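Local structure of DNA protection during starvation protein (Mycobacterium smegmatis, 2YW6) at residues S26-L31 / R62-E67; A69-T74 / D131-D136; R90-Y95 / D110-G115; Y95-E98 / A104-A107; D119-I124 / E144-Q149. The protein probably protects DNA from oxidative damage by oxidising ferrous iron with hydrogen peroxide and storing it as a ferric mineral inside a hollow shell of twelve identical subunits. One frame throughout, in Å; residues are numbered along the deposited sequence.

Overall arrangement
From the N terminus, helix 12-41 meets helix 47-75 in contact 1, which closes the first helical hairpin of the bundle. Contact 2 opens further along helix 47-75 and closes only at the start of helix 132-155, so the loop it spans encloses contacts 3 and 4. Those two lay the segment after helix 83-89 against helix 102-127; contact 4 closes a shorter loop within that of contact 3, the two sharing Tyr-95. Contact 5 joins helix 102-127 to helix 132-155; its segments alternate with those of contact 2, so the two cross along the chain. Contact 1 touches contact 3 through Trp-92 and contact 5 through Tyr-64 and Glu-144.

Contact 1. Residues S26-L31 / R62-E67; sequences STYNDL and RGYADE
In the four-helix bundle of this Dps subunit, Tyr-28 of helix 12-41 packs against Tyr-64 and Ala-65 of helix 47-75. One side of the Tyr-28 ring does most of the touching: CE1 lies 3.5 Å from Tyr-64 CB, and CD1 is 3.9 Å from Ala-65 N. Having CG anti to its carbonyl carbon (chi1 -72°) places the Tyr-28 ring alongside Tyr-64 CB and the backbone of Ala-65. The two tyrosine rings are inclined at 47°, their centroids 5.9 Å apart, so they pair neither as a stack nor edge to face. These segments belong to the antiparallel hairpin of the ferritin-like fold; their short axes approach to 8.7 Å and run at 156° to each other. Ala-65 sits where the two backbones come nearest, its CB lying 4.2 Å from Tyr-28 CB and 3.5 Å from Asn-29 OD1. The phenol oxygen of Tyr-28 is hydrogen-bonded to ND1 of His-141 on helix 132-155; NE2 of the same histidine is hydrogen-bonded to Glu-67 OE1, and its ring stacks on Tyr-64. Next to Ala-65, Asp-66, probably an iron ligand of a site shared between two subunits, forms a salt bridge with Lys-36 of a second subunit.

Contact 2. Residues A69-T74 / D131-D136; sequences AERIAT and DLVSQD
Arg-71 of helix 47-75 meets the N-terminal turn of helix 132-155 through the edge of its guanidinium group, which carries the polar part of the contact. Its NE donates to Ser-134 OG at 2.9 Å in an almost straight bond (174°) that lies in the guanidinium plane. The neighbouring NH2 forms a salt bridge with Asp-131, 2.9 Å from OD2 on the syn side of that oxygen; the carboxylate is turned 69° from the guanidinium, and this bond is bent, its acceptor tilted out of the guanidinium plane. A kink at chi2 (56°) in an otherwise extended Arg-71 chain brings the group to this edge. Across a subunit boundary, Arg-71 NH1 makes a further salt bridge with Glu-146 on helix 132-155 of a third subunit.

A capping bond holds the aspartate, and a weak bond from Ser-134 OG to Asp-131 OD2 joins the two acceptors. Asp-131 is the N-cap of helix 132-155, and its OD1 accepts from Ser-134 N at 2.9 Å, the donor standing well above the carboxylate plane. The same aspartate caps the start of one helix and pairs with a charge from another.

Van der Waals packing falls to Val-133, whose CG1 sits over one face of the guanidinium, toward its rim, 3.8 Å from Arg-71 CZ.

Helix 12-41 lies alongside, Leu-21 touching Arg-71 and Val-17 touching Ser-134.

Contact 3. Residues R90-Y95 / D110-G115; sequences RTWDDY and DLVYNG
Val-112 of helix 102-127 pushes its two methyl groups against two aromatic rings of the segment 90-95, and the meeting is wholly apolar. The first interaction is a CH-pi contact. Val-112 CG1 stands over one face of the Trp-92 indole, 3.9 Å from the centroid of the six-membered ring and only 13° from its normal; CZ2 of Trp-92 is the nearest ring atom. The second is a contact at a ring edge: Val-112 CG2 lies near the plane of the Tyr-95 ring, 4.1 Å from CD1. The valine torsion (chi1 172°) sends CG1 to the indole and CG2 to the phenol ring, so a single side chain bridges both aromatics.

Within the segment, the modelled ion pair of Arg-90 and Asp-94 is doubtful, but Asp-94 accepts hydrogen bonds from Thr-82 and Gly-84 of a second subunit.

This irregular connection follows helix 83-89 and precedes the short strand 100-101. It runs along helices 12-41 and 102-127: Trp-92 rests on Asp-30 and Thr-34 of the former as well as on Val-112, and Tyr-95 likewise touches Thr-34.

Contact 4. Residues Y95-E98 / A104-A107; sequences YSVE and AHLA
Ala-104, in the first turn of helix 102-127, marks the margin of the contact, its CB 4.5 Å from Val-97 CG1. His-105 comes next and carries nearly all of the rest. Its CG lies anti to the carbonyl carbon (chi1 -79°), which turns the ring toward the loop, where it is met on one face and at two points of its edge. Val-97 CG1 lies over the face, 3.7 Å from the ring centroid in a CH-pi contact and displaced toward the rim, with His-105 CE1 its nearest atom.

Here the loop ahead of strand 100-101 folds back over the start of helix 102-127, on the flank of the ferritin-like bundle, with the two-residue strand between. Val-38 of helix 12-41 touches both Tyr-95 and His-105.

At the edge of the imidazole, ND1 and Tyr-95 OH are 2.6 Å apart and share a hydrogen bond in which either may be the donor. The rings of Tyr-95 and His-105 are nearly coplanar, at 13° to each other, and meet rim to rim with neither over the face of the other. The other ring nitrogen, NE2, beyond CE1, donates a weak, bent bond (125°) to the backbone oxygen of Glu-98, 2.6 Å away; Asn-41 O, at the end of helix 12-41, is a second weak acceptor. Polar partners at both ring nitrogens would restrain its rotation about chi2. The backbone oxygen of Val-97 is bonded to His-37 on helix 12-41, while the Glu-98 carboxylate turns to Lys-80 of a second subunit in a salt bridge.

Contact 5. Residues D119-I124 / E144-Q149; sequences DTRKSI and ELEKFQ
Arg-121 of helix 102-127 and Glu-146 of helix 132-155 cross at about a right angle and meet through their charged ends. The guanidinium and carboxylate planes are only 14° apart, yet Glu-146 OE2 approaches the guanidinium obliquely. NH2 of Arg-121 lies near both carboxylate oxygens, 2.9 Å from OE2 in a salt bridge and with a weak, bent hydrogen bond to OE1; OE2 is also 3.0 Å from Arg-121 NE. A bend in the Arg-121 chain at chi2 (-71°) carries its end across to helix 132-155, and the extended Glu-146 chain reaches out to meet it.

Further in, Thr-120 and Leu-145 face each other at greater range, with OG1 4.3 Å from CD2. The hydroxyl is engaged within its own helix by Val-116 O and also by Gln-24 of helix 12-41. The segments themselves stay well apart, the nearest CA atoms being those of Thr-120 and Leu-145 at 9.2 Å.

Glu-146 OE1 also forms a salt bridge with Arg-71 of a fourth subunit, and Val-133 of that same subunit packs on both Arg-121 and Glu-146. The carboxylate is thus shared by two arginines whose NH2 groups come close together; it probably offsets their like charges and is itself favoured in the ionised form. In this ferritin-like four-helix bundle the pair joins the last two long helices at a face that another subunit of the Dps dodecamer covers.

Contact 1. Residues S26-L31 / R62-E67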
# COMPACT_ATOMS: atom_id res chain seq x y z
N SER B 26 33.55 -6.05 8.07
CA SER B 26 33.89 -7.36 7.53
C SER B 26 33.12 -8.48 8.23
O SER B 26 32.75 -9.47 7.59
CB SER B 26 35.40 -7.60 7.64
OG SER B 26 36.11 -6.54 7.03
N THR B 27 32.89 -8.33 9.53
CA THR B 27 32.14 -9.34 10.29
C THR B 27 30.71 -9.42 9.79
O THR B 27 30.15 -10.52 9.69
CB THR B 27 32.11 -9.01 11.79
OG1 THR B 27 33.41 -9.23 12.35
CG2 THR B 27 31.09 -9.89 12.51
N TYR B 28 30.11 -8.27 9.49
CA TYR B 28 28.75 -8.22 8.99
C TYR B 28 28.67 -8.86 7.61
O TYR B 28 27.81 -9.70 7.36
CB TYR B 28 28.24 -6.78 8.91
CG TYR B 28 27.94 -6.14 10.25
CD1 TYR B 28 27.74 -4.76 10.36
CD2 TYR B 28 27.80 -6.91 11.41
CE1 TYR B 28 27.41 -4.17 11.59
CE2 TYR B 28 27.48 -6.34 12.64
CZ TYR B 28 27.28 -4.96 12.72
OH TYR B 28 26.97 -4.40 13.94
N ASN B 29 29.58 -8.47 6.72
CA ASN B 29 29.57 -9.04 5.38
C ASN B 29 29.70 -10.55 5.45
O ASN B 29 28.92 -11.30 4.83
CB ASN B 29 30.72 -8.47 4.54
CG ASN B 29 30.51 -7.01 4.17
OD1 ASN B 29 29.39 -6.52 4.20
ND2 ASN B 29 31.59 -6.33 3.81
N ASP B 30 30.69 -11.01 6.22
CA ASP B 30 30.92 -12.43 6.39
C ASP B 30 29.67 -13.05 7.01
O ASP B 30 29.28 -14.17 6.67
CB ASP B 30 32.13 -12.66 7.31
CG ASP B 30 32.61 -14.11 7.30
OD1 ASP B 30 32.04 -14.93 6.55
OD2 ASP B 30 33.56 -14.42 8.05
N LEU B 31 29.02 -12.29 7.89
CA LEU B 31 27.82 -12.76 8.56
C LEU B 31 26.62 -12.96 7.67
O LEU B 31 25.99 -14.02 7.73
CB LEU B 31 27.44 -11.82 9.70
CG LEU B 31 26.30 -12.31 10.61
CD1 LEU B 31 26.46 -13.79 10.96
CD2 LEU B 31 26.29 -11.46 11.87
N ARG B 62 22.66 -6.96 6.50
CA ARG B 62 23.08 -6.32 5.25
C ARG B 62 22.96 -4.80 5.39
O ARG B 62 23.81 -4.03 4.92
CB ARG B 62 22.18 -6.78 4.09
CG ARG B 62 22.63 -8.05 3.43
CD ARG B 62 21.57 -8.60 2.46
NE ARG B 62 22.07 -9.77 1.73
CZ ARG B 62 21.34 -10.51 0.90
NH1 ARG B 62 20.06 -10.21 0.70
NH2 ARG B 62 21.87 -11.56 0.28
N GLY B 63 21.88 -4.38 6.04
CA GLY B 63 21.64 -2.96 6.26
C GLY B 63 22.64 -2.42 7.25
O GLY B 63 23.05 -1.27 7.15
N TYR B 64 23.04 -3.24 8.21
CA TYR B 64 24.01 -2.78 9.19
C TYR B 64 25.36 -2.58 8.49
O TYR B 64 26.16 -1.72 8.90
CB TYR B 64 24.17 -3.79 10.34
CG TYR B 64 22.97 -3.95 11.25
CD1 TYR B 64 21.92 -3.02 11.25
CD2 TYR B 64 22.91 -5.00 12.16
CE1 TYR B 64 20.86 -3.14 12.14
CE2 TYR B 64 21.86 -5.13 13.05
CZ TYR B 64 20.83 -4.19 13.04
OH TYR B 64 19.79 -4.32 13.95
N ALA B 65 25.62 -3.37 7.45
CA ALA B 65 26.87 -3.25 6.71
C ALA B 65 26.89 -1.89 6.02
O ALA B 65 27.92 -1.20 5.98
CB ALA B 65 27.00 -4.36 5.69
N ASP B 66 25.74 -1.50 5.47
CA ASP B 66 25.64 -0.21 4.80
C ASP B 66 25.90 0.92 5.78
O ASP B 66 26.69 1.82 5.50
CB ASP B 66 24.27 -0.04 4.15
CG ASP B 66 24.16 -0.80 2.86
OD1 ASP B 66 23.10 -0.73 2.20
OD2 ASP B 66 25.13 -1.48 2.50
N GLU B 67 25.23 0.87 6.94
CA GLU B 67 25.38 1.87 8.01
C GLU B 67 26.85 1.96 8.43
O GLU B 67 27.47 3.02 8.33
CB GLU B 67 24.51 1.47 9.21
CG GLU B 67 23.04 1.87 9.05
CD GLU B 67 22.06 1.02 9.86
OE1 GLU B 67 22.35 0.68 11.03
OE2 GLU B 67 20.98 0.72 9.32

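Contact 2. Residues A69-T74 / D131-D136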
# COMPACT_ATOMS: atom_id res chain seq x y z
N ALA B 69 29.48 0.93 6.97
CA ALA B 69 30.31 1.38 5.86
C ALA B 69 30.16 2.88 5.62
O ALA B 69 31.15 3.59 5.47
CB ALA B 69 29.96 0.62 4.59
N GLU B 70 28.93 3.37 5.58
CA GLU B 70 28.76 4.79 5.35
C GLU B 70 29.32 5.63 6.52
O GLU B 70 29.64 6.81 6.34
CB GLU B 70 27.29 5.10 5.09
CG GLU B 70 26.74 4.26 3.95
CD GLU B 70 25.60 4.92 3.20
OE1 GLU B 70 24.89 5.76 3.80
OE2 GLU B 70 25.41 4.58 2.01
N ARG B 71 29.47 5.02 7.69
CA ARG B 71 30.00 5.73 8.85
C ARG B 71 31.52 5.82 8.72
O ARG B 71 32.13 6.80 9.13
CB ARG B 71 29.59 5.00 10.14
CG ARG B 71 29.99 5.71 11.44
CD ARG B 71 29.43 7.13 11.50
NE ARG B 71 29.80 7.83 12.73
CZ ARG B 71 29.60 9.13 12.94
NH1 ARG B 71 29.03 9.89 12.02
NH2 ARG B 71 29.97 9.68 14.09
N ILE B 72 32.14 4.79 8.14
CA ILE B 72 33.58 4.81 7.94
C ILE B 72 33.91 5.94 6.95
O ILE B 72 34.79 6.76 7.21
CB ILE B 72 34.08 3.44 7.40
CG1 ILE B 72 33.93 2.37 8.50
CG2 ILE B 72 35.54 3.55 6.94
CD1 ILE B 72 34.29 0.96 8.06
N ALA B 73 33.19 5.99 5.84
CA ALA B 73 33.41 7.04 4.86
C ALA B 73 33.15 8.42 5.46
O ALA B 73 33.91 9.36 5.20
CB ALA B 73 32.50 6.83 3.63
N THR B 74 32.09 8.55 6.27
CA THR B 74 31.76 9.84 6.90
C THR B 74 32.91 10.26 7.80
O THR B 74 33.19 11.45 7.94
CB THR B 74 30.46 9.77 7.76
OG1 THR B 74 29.35 9.40 6.93
CG2 THR B 74 30.15 11.13 8.40
N ASP B 131 33.78 8.08 20.14
CA ASP B 131 32.66 8.57 19.33
C ASP B 131 31.33 8.00 19.84
O ASP B 131 31.02 6.82 19.62
CB ASP B 131 32.87 8.14 17.88
CG ASP B 131 31.83 8.72 16.94
OD1 ASP B 131 30.68 8.96 17.37
OD2 ASP B 131 32.16 8.92 15.76
N LEU B 132 30.56 8.83 20.52
CA LEU B 132 29.27 8.38 21.03
C LEU B 132 28.32 7.96 19.91
O LEU B 132 27.60 6.97 20.05
CB LEU B 132 28.59 9.48 21.86
CG LEU B 132 29.20 9.75 23.24
CD1 LEU B 132 28.37 10.80 23.96
CD2 LEU B 132 29.24 8.45 24.03
N VAL B 133 28.31 8.70 18.80
CA VAL B 133 27.44 8.40 17.68
C VAL B 133 27.71 7.00 17.11
O VAL B 133 26.80 6.17 17.01
CB VAL B 133 27.59 9.44 16.55
CG1 VAL B 133 26.70 9.07 15.36
CG2 VAL B 133 27.24 10.81 17.08
N SER B 134 28.96 6.75 16.75
CA SER B 134 29.34 5.45 16.23
C SER B 134 29.03 4.36 17.25
O SER B 134 28.71 3.24 16.87
CB SER B 134 30.83 5.45 15.90
OG SER B 134 31.10 6.46 14.95
N GLN B 135 29.12 4.69 18.54
CA GLN B 135 28.83 3.70 19.58
C GLN B 135 27.35 3.38 19.61
O GLN B 135 26.94 2.22 19.76
CB GLN B 135 29.23 4.21 20.96
CG GLN B 135 28.84 3.20 22.04
CD GLN B 135 28.96 3.72 23.46
OE1 GLN B 135 28.21 4.61 23.89
NE2 GLN B 135 29.92 3.17 24.21
N ASP B 136 26.53 4.41 19.49
CA ASP B 136 25.08 4.24 19.51
C ASP B 136 24.69 3.34 18.35
O ASP B 136 23.76 2.55 18.44
CB ASP B 136 24.40 5.60 19.39
CG ASP B 136 22.90 5.51 19.49
OD1 ASP B 136 22.37 5.14 20.56
OD2 ASP B 136 22.25 5.81 18.47

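Contact 3. Residues R90-Y95 / D110-G115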
# COMPACT_ATOMS: atom_id res chain seq x y z
N ARG B 90 38.71 -10.88 8.67
CA ARG B 90 38.16 -12.07 9.31
C ARG B 90 39.06 -12.68 10.37
O ARG B 90 40.29 -12.66 10.27
CB ARG B 90 37.84 -13.13 8.25
CG ARG B 90 38.78 -14.34 8.25
CD ARG B 90 38.59 -15.21 7.02
NE ARG B 90 37.20 -15.60 6.82
CZ ARG B 90 36.79 -16.46 5.90
NH1 ARG B 90 37.67 -17.03 5.09
NH2 ARG B 90 35.50 -16.76 5.79
N THR B 91 38.42 -13.21 11.40
CA THR B 91 39.12 -13.88 12.49
C THR B 91 38.43 -15.22 12.61
O THR B 91 39.08 -16.26 12.75
CB THR B 91 39.00 -13.12 13.82
OG1 THR B 91 39.68 -11.87 13.72
CG2 THR B 91 39.61 -13.94 14.95
N TRP B 92 37.09 -15.20 12.54
CA TRP B 92 36.33 -16.43 12.61
C TRP B 92 36.50 -17.13 11.26
O TRP B 92 35.98 -16.68 10.24
CB TRP B 92 34.85 -16.14 12.97
CG TRP B 92 33.77 -16.36 11.90
CD1 TRP B 92 33.52 -17.50 11.18
CD2 TRP B 92 32.76 -15.41 11.49
NE1 TRP B 92 32.44 -17.32 10.35
CE2 TRP B 92 31.95 -16.05 10.52
CE3 TRP B 92 32.47 -14.09 11.85
CZ2 TRP B 92 30.87 -15.41 9.90
CZ3 TRP B 92 31.40 -13.45 11.24
CH2 TRP B 92 30.61 -14.11 10.28
N ASP B 93 37.30 -18.19 11.28
CA ASP B 93 37.62 -19.02 10.12
C ASP B 93 36.70 -18.85 8.90
O ASP B 93 36.68 -17.79 8.28
CB ASP B 93 37.63 -20.48 10.55
CG ASP B 93 36.40 -20.86 11.36
OD1 ASP B 93 35.32 -21.01 10.76
OD2 ASP B 93 36.52 -20.98 12.60
N ASP B 94 35.97 -19.90 8.56
CA ASP B 94 35.05 -19.88 7.42
C ASP B 94 34.01 -20.95 7.68
O ASP B 94 34.36 -22.13 7.80
CB ASP B 94 35.81 -20.16 6.11
CG ASP B 94 34.93 -20.03 4.87
OD1 ASP B 94 34.12 -20.95 4.62
OD2 ASP B 94 35.04 -19.01 4.15
N TYR B 95 32.74 -20.55 7.79
CA TYR B 95 31.66 -21.49 8.08
C TYR B 95 31.86 -22.74 7.26
O TYR B 95 31.86 -22.70 6.03
CB TYR B 95 30.29 -20.86 7.77
CG TYR B 95 29.11 -21.60 8.40
CD1 TYR B 95 28.75 -21.37 9.73
CD2 TYR B 95 28.36 -22.51 7.66
CE1 TYR B 95 27.66 -22.03 10.32
CE2 TYR B 95 27.27 -23.18 8.23
CZ TYR B 95 26.93 -22.93 9.56
OH TYR B 95 25.82 -23.52 10.10
N ASP B 110 25.12 -20.44 16.53
CA ASP B 110 25.15 -19.94 17.90
C ASP B 110 26.60 -19.56 18.19
O ASP B 110 26.89 -18.49 18.77
CB ASP B 110 24.70 -21.04 18.87
CG ASP B 110 24.56 -20.55 20.29
OD1 ASP B 110 24.58 -21.38 21.22
OD2 ASP B 110 24.42 -19.32 20.49
N LEU B 111 27.52 -20.44 17.79
CA LEU B 111 28.95 -20.23 17.98
C LEU B 111 29.39 -18.96 17.25
O LEU B 111 30.09 -18.12 17.81
CB LEU B 111 29.73 -21.43 17.45
CG LEU B 111 30.55 -22.29 18.43
CD1 LEU B 111 30.17 -22.02 19.89
CD2 LEU B 111 30.34 -23.76 18.06
N VAL B 112 28.98 -18.84 15.98
CA VAL B 112 29.33 -17.67 15.19
C VAL B 112 28.90 -16.39 15.93
O VAL B 112 29.69 -15.45 16.04
CB VAL B 112 28.66 -17.72 13.79
CG1 VAL B 112 28.86 -16.40 13.06
CG2 VAL B 112 29.25 -18.87 12.98
N TYR B 113 27.67 -16.37 16.44
CA TYR B 113 27.17 -15.21 17.16
C TYR B 113 27.89 -14.91 18.48
O TYR B 113 27.93 -13.75 18.91
CB TYR B 113 25.66 -15.33 17.40
CG TYR B 113 24.87 -14.84 16.21
CD1 TYR B 113 24.86 -15.55 15.01
CD2 TYR B 113 24.25 -13.58 16.23
CE1 TYR B 113 24.28 -15.02 13.86
CE2 TYR B 113 23.67 -13.05 15.09
CZ TYR B 113 23.69 -13.76 13.92
OH TYR B 113 23.18 -13.20 12.78
N ASN B 114 28.44 -15.93 19.13
CA ASN B 114 29.16 -15.67 20.38
C ASN B 114 30.29 -14.70 20.02
O ASN B 114 30.51 -13.69 20.70
CB ASN B 114 29.74 -16.96 20.99
CG ASN B 114 28.71 -17.74 21.83
OD1 ASN B 114 27.75 -17.17 22.36
ND2 ASN B 114 28.93 -19.06 21.96
N GLY B 115 31.00 -15.00 18.93
CA GLY B 115 32.09 -14.14 18.51
C GLY B 115 31.61 -12.75 18.14
O GLY B 115 32.19 -11.74 18.58

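Contact 4. Residues Y95-E98 / A104-A107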
# COMPACT_ATOMS: atom_id res chain seq x y z
N TYR B 95 32.74 -20.55 7.79
CA TYR B 95 31.66 -21.49 8.08
C TYR B 95 31.86 -22.74 7.26
O TYR B 95 31.86 -22.70 6.03
CB TYR B 95 30.29 -20.86 7.77
CG TYR B 95 29.11 -21.60 8.40
CD1 TYR B 95 28.75 -21.37 9.73
CD2 TYR B 95 28.36 -22.51 7.66
CE1 TYR B 95 27.66 -22.03 10.32
CE2 TYR B 95 27.27 -23.18 8.23
CZ TYR B 95 26.93 -22.93 9.56
OH TYR B 95 25.82 -23.52 10.10
N SER B 96 32.01 -23.87 7.94
CA SER B 96 32.27 -25.12 7.26
C SER B 96 31.18 -26.18 7.28
O SER B 96 31.42 -27.33 6.89
CB SER B 96 33.58 -25.71 7.78
OG SER B 96 33.69 -25.52 9.18
N VAL B 97 29.98 -25.83 7.73
CA VAL B 97 28.89 -26.81 7.74
C VAL B 97 28.15 -26.61 6.43
O VAL B 97 27.78 -25.49 6.09
CB VAL B 97 27.89 -26.57 8.89
CG1 VAL B 97 26.84 -27.66 8.88
CG2 VAL B 97 28.62 -26.52 10.22
N GLU B 98 27.93 -27.70 5.70
CA GLU B 98 27.24 -27.61 4.41
C GLU B 98 25.83 -28.17 4.46
O GLU B 98 25.07 -27.85 5.37
CB GLU B 98 28.08 -28.30 3.35
CG GLU B 98 29.34 -27.53 3.04
CD GLU B 98 30.43 -28.39 2.46
OE1 GLU B 98 30.16 -29.14 1.49
OE2 GLU B 98 31.57 -28.32 2.96
N ALA B 104 22.61 -29.05 13.57
CA ALA B 104 24.00 -28.76 13.23
C ALA B 104 24.23 -27.30 12.86
O ALA B 104 25.14 -26.66 13.40
CB ALA B 104 24.45 -29.66 12.09
N HIS B 105 23.42 -26.78 11.95
CA HIS B 105 23.58 -25.39 11.55
C HIS B 105 23.30 -24.42 12.68
O HIS B 105 23.99 -23.41 12.83
CB HIS B 105 22.70 -25.06 10.34
CG HIS B 105 23.25 -25.55 9.04
ND1 HIS B 105 24.43 -25.08 8.50
CD2 HIS B 105 22.78 -26.47 8.16
CE1 HIS B 105 24.67 -25.69 7.36
NE2 HIS B 105 23.68 -26.54 7.13
N LEU B 106 22.29 -24.70 13.50
CA LEU B 106 22.00 -23.78 14.58
C LEU B 106 23.11 -23.74 15.62
O LEU B 106 23.49 -22.67 16.09
CB LEU B 106 20.64 -24.09 15.20
CG LEU B 106 19.52 -23.20 14.63
CD1 LEU B 106 19.69 -22.94 13.13
CD2 LEU B 106 18.19 -23.86 14.89
N ALA B 107 23.65 -24.91 15.95
CA ALA B 107 24.73 -25.00 16.92
C ALA B 107 25.92 -24.19 16.42
O ALA B 107 26.52 -23.42 17.18
CB ALA B 107 25.13 -26.47 17.12

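Contact 5. Residues D119-I124 / E144-Q149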
# COMPACT_ATOMS: atom_id res chain seq x y z
N ASP B 119 32.52 -9.51 20.20
CA ASP B 119 33.28 -8.49 19.49
C ASP B 119 32.55 -7.16 19.48
O ASP B 119 33.19 -6.10 19.52
CB ASP B 119 33.54 -8.93 18.06
CG ASP B 119 34.64 -9.97 17.96
OD1 ASP B 119 34.92 -10.44 16.83
OD2 ASP B 119 35.23 -10.29 19.01
N THR B 120 31.23 -7.20 19.39
CA THR B 120 30.46 -5.96 19.36
C THR B 120 30.48 -5.27 20.72
O THR B 120 30.55 -4.04 20.80
CB THR B 120 29.01 -6.22 18.91
OG1 THR B 120 29.03 -6.86 17.62
CG2 THR B 120 28.23 -4.91 18.80
N ARG B 121 30.42 -6.06 21.79
CA ARG B 121 30.46 -5.50 23.13
C ARG B 121 31.76 -4.74 23.37
O ARG B 121 31.74 -3.62 23.89
CB ARG B 121 30.32 -6.62 24.16
CG ARG B 121 28.95 -7.25 24.19
CD ARG B 121 27.92 -6.31 24.76
NE ARG B 121 26.65 -7.00 24.99
CZ ARG B 121 25.70 -6.54 25.80
NH1 ARG B 121 25.90 -5.39 26.43
NH2 ARG B 121 24.58 -7.21 25.98
N LYS B 122 32.89 -5.34 22.99
CA LYS B 122 34.20 -4.70 23.16
C LYS B 122 34.23 -3.33 22.48
O LYS B 122 34.57 -2.32 23.11
CB LYS B 122 35.31 -5.56 22.57
CG LYS B 122 35.44 -6.96 23.14
CD LYS B 122 36.55 -7.72 22.41
CE LYS B 122 36.62 -9.20 22.81
NZ LYS B 122 37.59 -9.96 21.97
N SER B 123 33.87 -3.30 21.20
CA SER B 123 33.85 -2.07 20.42
C SER B 123 32.98 -1.01 21.06
O SER B 123 33.37 0.16 21.12
CB SER B 123 33.38 -2.35 18.99
OG SER B 123 34.27 -3.21 18.30
N ILE B 124 31.79 -1.40 21.53
CA ILE B 124 30.92 -0.45 22.19
C ILE B 124 31.66 0.14 23.38
O ILE B 124 31.63 1.35 23.62
CB ILE B 124 29.59 -1.12 22.63
CG1 ILE B 124 28.65 -1.27 21.44
CG2 ILE B 124 28.98 -0.36 23.81
CD1 ILE B 124 27.53 -2.29 21.58
N GLU B 144 19.61 -6.46 18.17
CA GLU B 144 19.11 -7.44 17.22
C GLU B 144 20.04 -8.65 17.13
O GLU B 144 19.57 -9.78 17.09
CB GLU B 144 18.93 -6.79 15.85
CG GLU B 144 17.84 -5.73 15.86
CD GLU B 144 16.46 -6.31 16.10
OE1 GLU B 144 15.50 -5.55 16.32
OE2 GLU B 144 16.33 -7.55 16.07
N LEU B 145 21.35 -8.41 17.10
CA LEU B 145 22.32 -9.51 17.06
C LEU B 145 22.09 -10.48 18.22
O LEU B 145 22.12 -11.69 18.03
CB LEU B 145 23.75 -8.98 17.16
CG LEU B 145 24.51 -8.61 15.89
CD1 LEU B 145 23.62 -8.79 14.66
CD2 LEU B 145 25.02 -7.17 16.02
N GLU B 146 21.87 -9.94 19.41
CA GLU B 146 21.64 -10.77 20.58
C GLU B 146 20.27 -11.44 20.59
O GLU B 146 20.14 -12.59 21.01
CB GLU B 146 21.83 -9.95 21.84
CG GLU B 146 23.29 -9.77 22.19
CD GLU B 146 23.51 -8.70 23.22
OE1 GLU B 146 22.64 -8.53 24.10
OE2 GLU B 146 24.57 -8.03 23.15
N LYS B 147 19.25 -10.72 20.14
CA LYS B 147 17.92 -11.30 20.08
C LYS B 147 17.95 -12.48 19.12
O LYS B 147 17.41 -13.55 19.40
CB LYS B 147 16.89 -10.27 19.59
CG LYS B 147 15.50 -10.88 19.47
CD LYS B 147 14.64 -10.20 18.40
CE LYS B 147 13.97 -8.96 18.94
NZ LYS B 147 12.86 -8.51 18.05
N PHE B 148 18.58 -12.30 17.97
CA PHE B 148 18.66 -13.36 16.98
C PHE B 148 19.31 -14.63 17.53
O PHE B 148 18.83 -15.74 17.28
CB PHE B 148 19.43 -12.90 15.75
CG PHE B 148 19.42 -13.90 14.63
CD1 PHE B 148 18.31 -14.02 13.80
CD2 PHE B 148 20.49 -14.76 14.44
CE1 PHE B 148 18.27 -14.97 12.79
CE2 PHE B 148 20.47 -15.72 13.44
CZ PHE B 148 19.36 -15.83 12.61
N GLN B 149 20.41 -14.46 18.27
CA GLN B 149 21.14 -15.59 18.84
C GLN B 149 20.20 -16.34 19.77
O GLN B 149 20.26 -17.57 19.85
CB GLN B 149 22.36 -15.11 19.64
CG GLN B 149 23.33 -16.24 19.98
CD GLN B 149 24.30 -15.89 21.09
OE1 GLN B 149 25.41 -16.44 21.16
NE2 GLN B 149 23.89 -14.98 21.97